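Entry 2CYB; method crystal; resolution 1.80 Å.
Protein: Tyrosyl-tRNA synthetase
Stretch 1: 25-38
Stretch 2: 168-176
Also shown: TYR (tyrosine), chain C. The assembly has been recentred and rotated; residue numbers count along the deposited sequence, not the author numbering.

Stretch 1 25-38: QLIETKEKPRAYVG
Stretch 2 (168-176) HLGVDLAVG

Two parallel strands, 34-38 and 173-176, run with axes 5.0 Å apart at closest approach and their N-to-C directions 31° apart; the two stretches bury 677 Å² between them. Ala 35 pairs with Leu 173 (CA to CA 4.5 Å) and Tyr 36 with Ala 174 (CA to CA 5.7 Å). The backbone ladder runs from Leu 173 N to Arg 34 O (2.9 Å), Tyr 36 N to Leu 173 O (3.3 Å) and Val 175 N to Tyr 36 O (3.0 Å).

Asp 172 (phi/psi -99/-33, chi1 m) just precedes strand 173-176: its N donates to Arg 34 O (2.8 Å), while its OD1 takes Arg 34 N (2.9 Å) and Lys 30 NZ (2.7 Å), the latter a salt bridge. Lys 30, at phi 77°, reaches it fully extended, all four chi angles t. Leu 26 (t, p), on the helix, places CD1 3.9 Å from Asp 172 CB.

Arg 34 (t, t, m) stretches to the helix end, where NH1 meets Leu 169 O edge-on (2.9 Å). Gly 170, at phi/psi 60/40 in a Schellman turn, suits this bend; a CB there would lie tightly 3.1 Å from Arg 34 NH1.

On one face, Ala 35 CB packs on Leu 173 CB (3.9 Å; Leu 173 t, p). On the other, the Tyr 36 ring (chi1 95°, between wells) fills a hollow lined by Leu 169 CD1 (3.8 Å from Tyr 36 CD1), Val 171 CG1 (3.7 Å from Tyr 36 CD2) and Ala 174 CB (4.0 Å from Tyr 36 CE2). Tyr 36 OH lies 2.8 Å from OH of the bound tyrosine. Val 37 CG2 packs on Val 175 CB (3.5 Å), both valines chi1 t. Gly 38 leaves space for the ligand: a CB would clash with its CE2.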

# COMPACT_ATOMS: atom_id res chain seq x y z
N GLN A 25 -3.70 28.55 -20.59
CA GLN A 25 -5.08 28.20 -20.93
C GLN A 25 -5.92 27.95 -19.69
O GLN A 25 -7.13 28.14 -19.71
CB GLN A 25 -5.12 26.99 -21.88
CG GLN A 25 -4.20 25.85 -21.54
CD GLN A 25 -4.11 24.83 -22.67
OE1 GLN A 25 -5.12 24.28 -23.12
NE2 GLN A 25 -2.89 24.58 -23.15
N LEU A 26 -5.29 27.53 -18.60
CA LEU A 26 -6.01 27.30 -17.35
C LEU A 26 -6.53 28.64 -16.82
O LEU A 26 -7.66 28.74 -16.35
CB LEU A 26 -5.10 26.65 -16.31
CG LEU A 26 -5.61 26.63 -14.86
CD1 LEU A 26 -6.93 25.89 -14.78
CD2 LEU A 26 -4.57 25.96 -13.97
N ILE A 27 -5.69 29.66 -16.88
CA ILE A 27 -6.07 30.99 -16.41
C ILE A 27 -7.16 31.56 -17.30
O ILE A 27 -8.00 32.34 -16.85
CB ILE A 27 -4.85 31.94 -16.40
CG1 ILE A 27 -3.75 31.35 -15.52
CG2 ILE A 27 -5.26 33.31 -15.87
CD1 ILE A 27 -2.48 32.17 -15.47
N GLU A 28 -7.14 31.16 -18.57
CA GLU A 28 -8.14 31.61 -19.53
C GLU A 28 -9.47 30.95 -19.18
O GLU A 28 -10.31 31.56 -18.52
CB GLU A 28 -7.72 31.21 -20.94
CG GLU A 28 -6.49 31.95 -21.45
CD GLU A 28 -5.94 31.35 -22.73
OE1 GLU A 28 -6.74 31.10 -23.67
OE2 GLU A 28 -4.71 31.13 -22.81
N THR A 29 -9.65 29.71 -19.62
CA THR A 29 -10.88 28.97 -19.33
C THR A 29 -10.95 28.68 -17.83
O THR A 29 -9.97 28.23 -17.24
CB THR A 29 -10.94 27.64 -20.11
OG1 THR A 29 -12.05 26.87 -19.65
CG2 THR A 29 -9.66 26.85 -19.92
N LYS A 30 -12.11 28.93 -17.24
CA LYS A 30 -12.33 28.71 -15.81
C LYS A 30 -11.68 29.84 -15.02
O LYS A 30 -10.50 29.78 -14.68
CB LYS A 30 -11.75 27.37 -15.35
CG LYS A 30 -11.94 27.09 -13.86
CD LYS A 30 -11.50 25.69 -13.48
CE LYS A 30 -11.80 25.41 -12.01
NZ LYS A 30 -11.48 24.01 -11.62
N GLU A 31 -12.46 30.88 -14.73
CA GLU A 31 -11.98 32.03 -13.99
C GLU A 31 -11.93 31.75 -12.50
O GLU A 31 -11.98 32.67 -11.68
CB GLU A 31 -12.87 33.25 -14.25
CG GLU A 31 -14.32 33.10 -13.80
CD GLU A 31 -15.07 32.01 -14.56
OE1 GLU A 31 -14.86 30.81 -14.25
OE2 GLU A 31 -15.85 32.35 -15.47
N LYS A 32 -11.83 30.47 -12.15
CA LYS A 32 -11.77 30.09 -10.75
C LYS A 32 -10.83 28.91 -10.54
O LYS A 32 -11.23 27.85 -10.07
CB LYS A 32 -13.17 29.75 -10.25
CG LYS A 32 -13.35 29.98 -8.76
CD LYS A 32 -12.91 31.38 -8.37
CE LYS A 32 -13.07 31.61 -6.87
NZ LYS A 32 -12.47 32.90 -6.44
N PRO A 33 -9.54 29.09 -10.89
CA PRO A 33 -8.51 28.05 -10.75
C PRO A 33 -8.20 27.74 -9.29
O PRO A 33 -8.20 28.63 -8.44
CB PRO A 33 -7.31 28.65 -11.47
CG PRO A 33 -7.91 29.68 -12.39
CD PRO A 33 -8.97 30.29 -11.53
N ARG A 34 -7.93 26.47 -9.01
CA ARG A 34 -7.62 26.05 -7.65
C ARG A 34 -6.22 25.44 -7.59
O ARG A 34 -5.85 24.60 -8.41
CB ARG A 34 -8.65 25.02 -7.17
CG ARG A 34 -8.49 24.61 -5.72
CD ARG A 34 -9.59 23.64 -5.31
NE ARG A 34 -10.91 24.26 -5.37
CZ ARG A 34 -12.05 23.65 -5.05
NH1 ARG A 34 -12.04 22.38 -4.64
NH2 ARG A 34 -13.20 24.31 -5.13
N ALA A 35 -5.44 25.89 -6.61
CA ALA A 35 -4.08 25.39 -6.41
C ALA A 35 -3.94 24.96 -4.95
O ALA A 35 -4.68 25.41 -4.08
CB ALA A 35 -3.07 26.47 -6.73
N TYR A 36 -2.98 24.08 -4.69
CA TYR A 36 -2.74 23.62 -3.33
C TYR A 36 -1.29 23.20 -3.16
O TYR A 36 -0.54 23.08 -4.13
CB TYR A 36 -3.63 22.41 -2.97
CG TYR A 36 -2.98 21.03 -3.16
CD1 TYR A 36 -2.95 20.10 -2.11
CD2 TYR A 36 -2.43 20.65 -4.39
CE1 TYR A 36 -2.39 18.83 -2.28
CE2 TYR A 36 -1.87 19.38 -4.57
CZ TYR A 36 -1.86 18.47 -3.51
OH TYR A 36 -1.33 17.22 -3.71
N VAL A 37 -0.93 22.99 -1.91
CA VAL A 37 0.37 22.46 -1.53
C VAL A 37 0.00 21.58 -0.36
O VAL A 37 -0.89 21.92 0.44
CB VAL A 37 1.38 23.53 -1.05
CG1 VAL A 37 2.68 22.82 -0.63
CG2 VAL A 37 1.69 24.53 -2.15
N GLY A 38 0.67 20.44 -0.26
CA GLY A 38 0.40 19.56 0.85
C GLY A 38 1.63 19.55 1.73
O GLY A 38 2.75 19.65 1.24
N HIS A 168 -9.11 14.50 -5.62
CA HIS A 168 -10.14 14.62 -4.60
C HIS A 168 -10.32 16.02 -4.01
O HIS A 168 -11.38 16.32 -3.45
CB HIS A 168 -9.92 13.58 -3.50
CG HIS A 168 -10.30 12.19 -3.92
ND1 HIS A 168 -11.44 11.57 -3.47
CD2 HIS A 168 -9.72 11.34 -4.79
CE1 HIS A 168 -11.55 10.38 -4.05
NE2 HIS A 168 -10.52 10.22 -4.86
N LEU A 169 -9.31 16.87 -4.13
CA LEU A 169 -9.42 18.24 -3.62
C LEU A 169 -9.83 19.18 -4.76
O LEU A 169 -9.91 20.40 -4.57
CB LEU A 169 -8.09 18.69 -3.00
CG LEU A 169 -7.67 17.95 -1.72
CD1 LEU A 169 -6.23 18.32 -1.37
CD2 LEU A 169 -8.61 18.31 -0.58
N GLY A 170 -10.08 18.62 -5.94
CA GLY A 170 -10.48 19.42 -7.09
C GLY A 170 -9.43 20.45 -7.45
O GLY A 170 -9.74 21.58 -7.80
N VAL A 171 -8.17 20.04 -7.38
CA VAL A 171 -7.05 20.92 -7.68
C VAL A 171 -6.71 20.99 -9.16
O VAL A 171 -6.67 19.97 -9.86
CB VAL A 171 -5.81 20.47 -6.85
CG1 VAL A 171 -4.55 21.16 -7.35
CG2 VAL A 171 -6.05 20.79 -5.39
N ASP A 172 -6.47 22.20 -9.65
CA ASP A 172 -6.11 22.43 -11.05
C ASP A 172 -4.60 22.59 -11.18
O ASP A 172 -4.01 22.20 -12.18
CB ASP A 172 -6.80 23.69 -11.58
CG ASP A 172 -8.31 23.58 -11.52
OD1 ASP A 172 -8.94 24.39 -10.79
OD2 ASP A 172 -8.85 22.68 -12.18
N LEU A 173 -4.00 23.17 -10.14
CA LEU A 173 -2.56 23.41 -10.12
C LEU A 173 -1.92 22.84 -8.86
O LEU A 173 -2.19 23.30 -7.75
CB LEU A 173 -2.28 24.91 -10.20
CG LEU A 173 -0.81 25.34 -10.12
CD1 LEU A 173 -0.06 24.85 -11.34
CD2 LEU A 173 -0.71 26.85 -10.01
N ALA A 174 -1.07 21.83 -9.03
CA ALA A 174 -0.37 21.21 -7.90
C ALA A 174 0.95 21.95 -7.72
O ALA A 174 1.78 21.96 -8.62
CB ALA A 174 -0.11 19.74 -8.18
N VAL A 175 1.15 22.55 -6.56
CA VAL A 175 2.38 23.28 -6.27
C VAL A 175 3.24 22.48 -5.28
O VAL A 175 2.72 21.92 -4.32
CB VAL A 175 2.08 24.66 -5.65
CG1 VAL A 175 3.37 25.40 -5.36
CG2 VAL A 175 1.20 25.49 -6.59
N GLY A 176 4.54 22.44 -5.53
CA GLY A 176 5.42 21.73 -4.62
C GLY A 176 6.87 21.90 -5.00
O GLY A 176 7.17 22.42 -6.08
N TYR C . 5.08 14.92 -0.41
CA TYR C . 5.04 16.28 0.19
C TYR C . 6.36 16.62 0.87
O TYR C . 6.46 17.73 1.42
CB TYR C . 3.88 16.36 1.19
CG TYR C . 2.54 16.15 0.51
CD1 TYR C . 1.67 15.14 0.93
CD2 TYR C . 2.16 16.97 -0.55
CE1 TYR C . 0.43 14.96 0.29
CE2 TYR C . 0.94 16.80 -1.19
CZ TYR C . 0.08 15.79 -0.77
OH TYR C . -1.13 15.65 -1.40
OXT TYR C . 7.28 15.78 0.83
O HOH W 1 -11.80 22.88 -8.99
O HOH W 2 2.27 19.75 -2.74